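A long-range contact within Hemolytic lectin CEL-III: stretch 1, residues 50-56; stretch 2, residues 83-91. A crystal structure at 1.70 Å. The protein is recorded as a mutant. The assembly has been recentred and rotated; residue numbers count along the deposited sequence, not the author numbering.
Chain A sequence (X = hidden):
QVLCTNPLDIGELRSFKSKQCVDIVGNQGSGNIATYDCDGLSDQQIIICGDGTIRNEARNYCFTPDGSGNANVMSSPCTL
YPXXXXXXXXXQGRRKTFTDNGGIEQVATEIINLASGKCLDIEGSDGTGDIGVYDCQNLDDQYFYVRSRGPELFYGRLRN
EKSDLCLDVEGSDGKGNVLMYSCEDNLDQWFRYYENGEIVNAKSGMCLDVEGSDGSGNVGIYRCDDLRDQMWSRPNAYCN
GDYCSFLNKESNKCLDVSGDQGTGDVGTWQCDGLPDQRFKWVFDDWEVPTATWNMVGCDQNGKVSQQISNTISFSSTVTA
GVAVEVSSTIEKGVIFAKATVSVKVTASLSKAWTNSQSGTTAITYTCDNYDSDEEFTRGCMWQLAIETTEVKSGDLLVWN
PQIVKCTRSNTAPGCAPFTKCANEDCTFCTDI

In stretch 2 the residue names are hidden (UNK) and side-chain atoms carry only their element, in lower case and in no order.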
# COMPACT_ATOMS: atom_id res chain seq x y z
N GLY A 50 -1.43 -13.81 6.40
CA GLY A 50 -1.74 -14.32 7.73
C GLY A 50 -1.45 -15.81 7.92
O GLY A 50 -1.29 -16.28 9.06
N ASP A 51 -1.37 -16.55 6.82
CA ASP A 51 -0.97 -17.97 6.83
C ASP A 51 0.55 -18.20 6.95
O ASP A 51 1.01 -19.35 6.96
CB ASP A 51 -1.54 -18.72 5.62
CG ASP A 51 -0.97 -18.25 4.30
OD1 ASP A 51 -0.02 -17.44 4.30
OD2 ASP A 51 -1.48 -18.68 3.24
N GLY A 52 1.33 -17.12 7.04
CA GLY A 52 2.77 -17.26 7.19
C GLY A 52 3.57 -17.09 5.91
O GLY A 52 4.79 -16.85 5.96
N THR A 53 2.91 -17.19 4.77
CA THR A 53 3.61 -17.05 3.50
C THR A 53 3.86 -15.58 3.20
O THR A 53 3.21 -14.68 3.76
CB THR A 53 2.85 -17.67 2.31
OG1 THR A 53 1.59 -17.01 2.15
CG2 THR A 53 2.62 -19.19 2.54
N ILE A 54 4.83 -15.35 2.34
CA ILE A 54 5.10 -14.00 1.85
C ILE A 54 4.95 -14.05 0.33
O ILE A 54 5.67 -14.80 -0.35
CB ILE A 54 6.50 -13.48 2.29
CG1 ILE A 54 6.57 -13.41 3.82
CG2 ILE A 54 6.76 -12.10 1.67
CD1 ILE A 54 7.96 -13.22 4.40
N ARG A 55 4.01 -13.26 -0.19
CA ARG A 55 3.70 -13.24 -1.61
C ARG A 55 3.89 -11.84 -2.20
O ARG A 55 4.56 -10.99 -1.59
CB ARG A 55 2.28 -13.77 -1.84
CG ARG A 55 1.98 -15.00 -0.97
CD ARG A 55 0.66 -15.65 -1.38
NE ARG A 55 0.19 -16.60 -0.37
CZ ARG A 55 -0.78 -17.48 -0.59
NH1 ARG A 55 -1.37 -17.54 -1.78
NH2 ARG A 55 -1.16 -18.30 0.39
N ASN A 56 3.33 -11.58 -3.38
CA ASN A 56 3.52 -10.29 -4.06
C ASN A 56 2.36 -10.02 -5.00
O ASN A 56 1.60 -10.93 -5.33
CB ASN A 56 4.87 -10.22 -4.80
CG ASN A 56 4.88 -11.03 -6.08
OD1 ASN A 56 4.44 -10.56 -7.13
ND2 ASN A 56 5.40 -12.27 -6.00
N UNK A 83 -0.55 -29.44 2.57
CA UNK A 83 -0.70 -28.24 3.38
C UNK A 83 0.43 -27.30 2.97
O UNK A 83 1.34 -27.70 2.25
c UNK A 83 0.90 -29.64 6.67
o UNK A 83 -0.07 -30.30 7.09
c UNK A 83 0.84 -29.06 5.27
o UNK A 83 1.94 -29.44 7.35
c UNK A 83 -0.56 -28.58 4.87
N UNK A 84 0.36 -26.04 3.40
CA UNK A 84 1.48 -25.14 3.14
C UNK A 84 2.66 -25.62 3.98
O UNK A 84 2.55 -25.73 5.21
c UNK A 84 2.36 -22.77 3.30
c UNK A 84 -0.67 -21.87 3.07
c UNK A 84 -0.03 -23.18 2.60
c UNK A 84 1.13 -23.66 3.48
N UNK A 85 3.81 -25.92 3.34
CA UNK A 85 4.92 -26.44 4.13
C UNK A 85 5.50 -25.37 5.04
O UNK A 85 5.42 -24.18 4.71
c UNK A 85 4.14 -25.79 1.91
c UNK A 85 5.94 -26.85 3.06
c UNK A 85 5.60 -26.05 1.86
N UNK A 86 6.06 -25.80 6.18
CA UNK A 86 6.69 -24.88 7.12
C UNK A 86 7.83 -24.09 6.44
O UNK A 86 8.12 -22.95 6.81
c UNK A 86 7.18 -25.62 8.36
o UNK A 86 8.19 -26.57 8.04
N UNK A 87 8.44 -24.69 5.43
CA UNK A 87 9.55 -24.04 4.70
C UNK A 87 9.14 -22.80 3.88
O UNK A 87 10.00 -22.00 3.50
o UNK A 87 9.34 -25.66 2.90
c UNK A 87 10.26 -25.06 3.80
N UNK A 88 7.85 -22.66 3.59
CA UNK A 88 7.31 -21.47 2.91
C UNK A 88 6.58 -20.53 3.87
O UNK A 88 5.85 -19.64 3.44
c UNK A 88 7.09 -22.28 0.55
o UNK A 88 5.06 -23.16 -0.35
n UNK A 88 6.59 -22.35 -1.79
c UNK A 88 6.16 -22.63 -0.57
c UNK A 88 6.36 -21.89 1.78
N UNK A 89 6.81 -20.73 5.16
CA UNK A 89 6.17 -19.94 6.20
C UNK A 89 7.22 -19.23 7.03
O UNK A 89 8.32 -19.76 7.27
n UNK A 89 2.82 -23.38 9.78
c UNK A 89 3.22 -22.32 7.17
n UNK A 89 2.66 -21.60 8.32
c UNK A 89 2.47 -22.13 9.52
n UNK A 89 1.94 -21.38 10.48
c UNK A 89 4.04 -21.38 6.28
c UNK A 89 5.25 -20.81 7.06
N UNK A 90 6.87 -18.03 7.47
CA UNK A 90 7.81 -17.11 8.09
C UNK A 90 7.18 -16.46 9.31
O UNK A 90 5.98 -16.17 9.32
n UNK A 90 8.77 -17.29 3.63
c UNK A 90 12.49 -16.92 5.34
c UNK A 90 11.25 -17.56 3.35
c UNK A 90 7.97 -16.90 4.68
c UNK A 90 11.32 -16.60 6.04
c UNK A 90 10.08 -16.76 5.38
c UNK A 90 10.08 -17.24 4.04
c UNK A 90 8.21 -16.02 7.09
c UNK A 90 12.44 -17.38 4.01
c UNK A 90 8.71 -16.55 5.76
N UNK A 91 7.98 -16.24 10.34
CA UNK A 91 7.51 -15.51 11.51
C UNK A 91 8.37 -14.28 11.71
O UNK A 91 9.47 -14.20 11.16
n UNK A 91 10.26 -16.21 16.24
c UNK A 91 8.82 -17.84 14.40
n UNK A 91 12.04 -17.67 16.17
c UNK A 91 7.53 -16.39 12.77
n UNK A 91 10.16 -18.11 14.91
c UNK A 91 10.82 -17.33 15.77
c UNK A 91 8.88 -17.01 13.11
O HOH W 1 6.35 -17.76 1.52

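Position 83 carries three side-chain carbons in a row, the third bearing two oxygens. It touches nothing on stretch 1. A three-carbon chain ending in a carboxylate is Glu83.

Position 84 has four carbons and no other element. The chain forks at the first, and one arm is two carbons long. The end of that arm reaches the carboxylate of Asp51, and the side chain also packs on the methyl of Thr53. This is Ile84. Ile84 CD1 lies 3.3 Å from Asp51 OD2, and Ile84 CG2 lies 3.7 Å from Thr53 CG2.

Position 85 has three carbons that close a ring onto the backbone N. It is out of reach of stretch 1. The residue is Pro85.

Position 86 has one carbon and then one oxygen, with no contact. It is Ser86. Position 87 has the same pair of atoms and again no contact. It is Ser87. The two form a short 3-10 segment.

Position 88 has three carbons, the third carrying one oxygen and one nitrogen. The side chain touches nothing on stretch 1, but the backbone O does. This amide is Gln88. Its side chain finds its hydrogen bonds elsewhere in the structure. Gln88 O faces stretch 1, 3.4 Å from Thr53 CA in a CA-H...O contact.

Position 89 has three carbons, a nitrogen, and a carbon carrying two more nitrogens. The nitrogen within the chain meets the carbonyl of Asp51. This is Arg89. Its NE donates a hydrogen bond to Asp51 O at 3.1 Å, and Gly52 CA lies at the guanidinium edge.

Position 90 has one carbon, then fused five- and six-membered rings holding eight carbons and one nitrogen. A methyl of Ile54 sits over one face. The residue is Trp90. Ile54 CD1 lies 3.7 Å from Trp90 CG and makes a CH-pi contact over the five-membered ring, 3.9 Å from CD1 to the centroid of that Trp90 ring.

Position 91 repeats the pattern of three carbons, a nitrogen and a carbon with two nitrogens. Its CA-to-CB bond points away from stretch 1. It is Arg91, and it makes no contact.

The contact is centred on the backbone of Gly52. Trp90 N donates a hydrogen bond to Gly52 O at 2.8 Å. An ideal CB on Gly52 would lie only 3.0 Å from Arg89 NE, so the missing side chain leaves room for this close approach. One water bridges the stretches: its O accepts from Ile54 N at 3.0 Å and from Trp90 NE1 at 3.2 Å, and donates to Gln88 O at 2.7 Å. Within stretch 1, a salt bridge from Arg55 NH2 to Asp51 OD2, 2.9 Å, ties the loop to the strand beside Ile84.

Stretch 2, residues 83-91: EIPSSQRWR
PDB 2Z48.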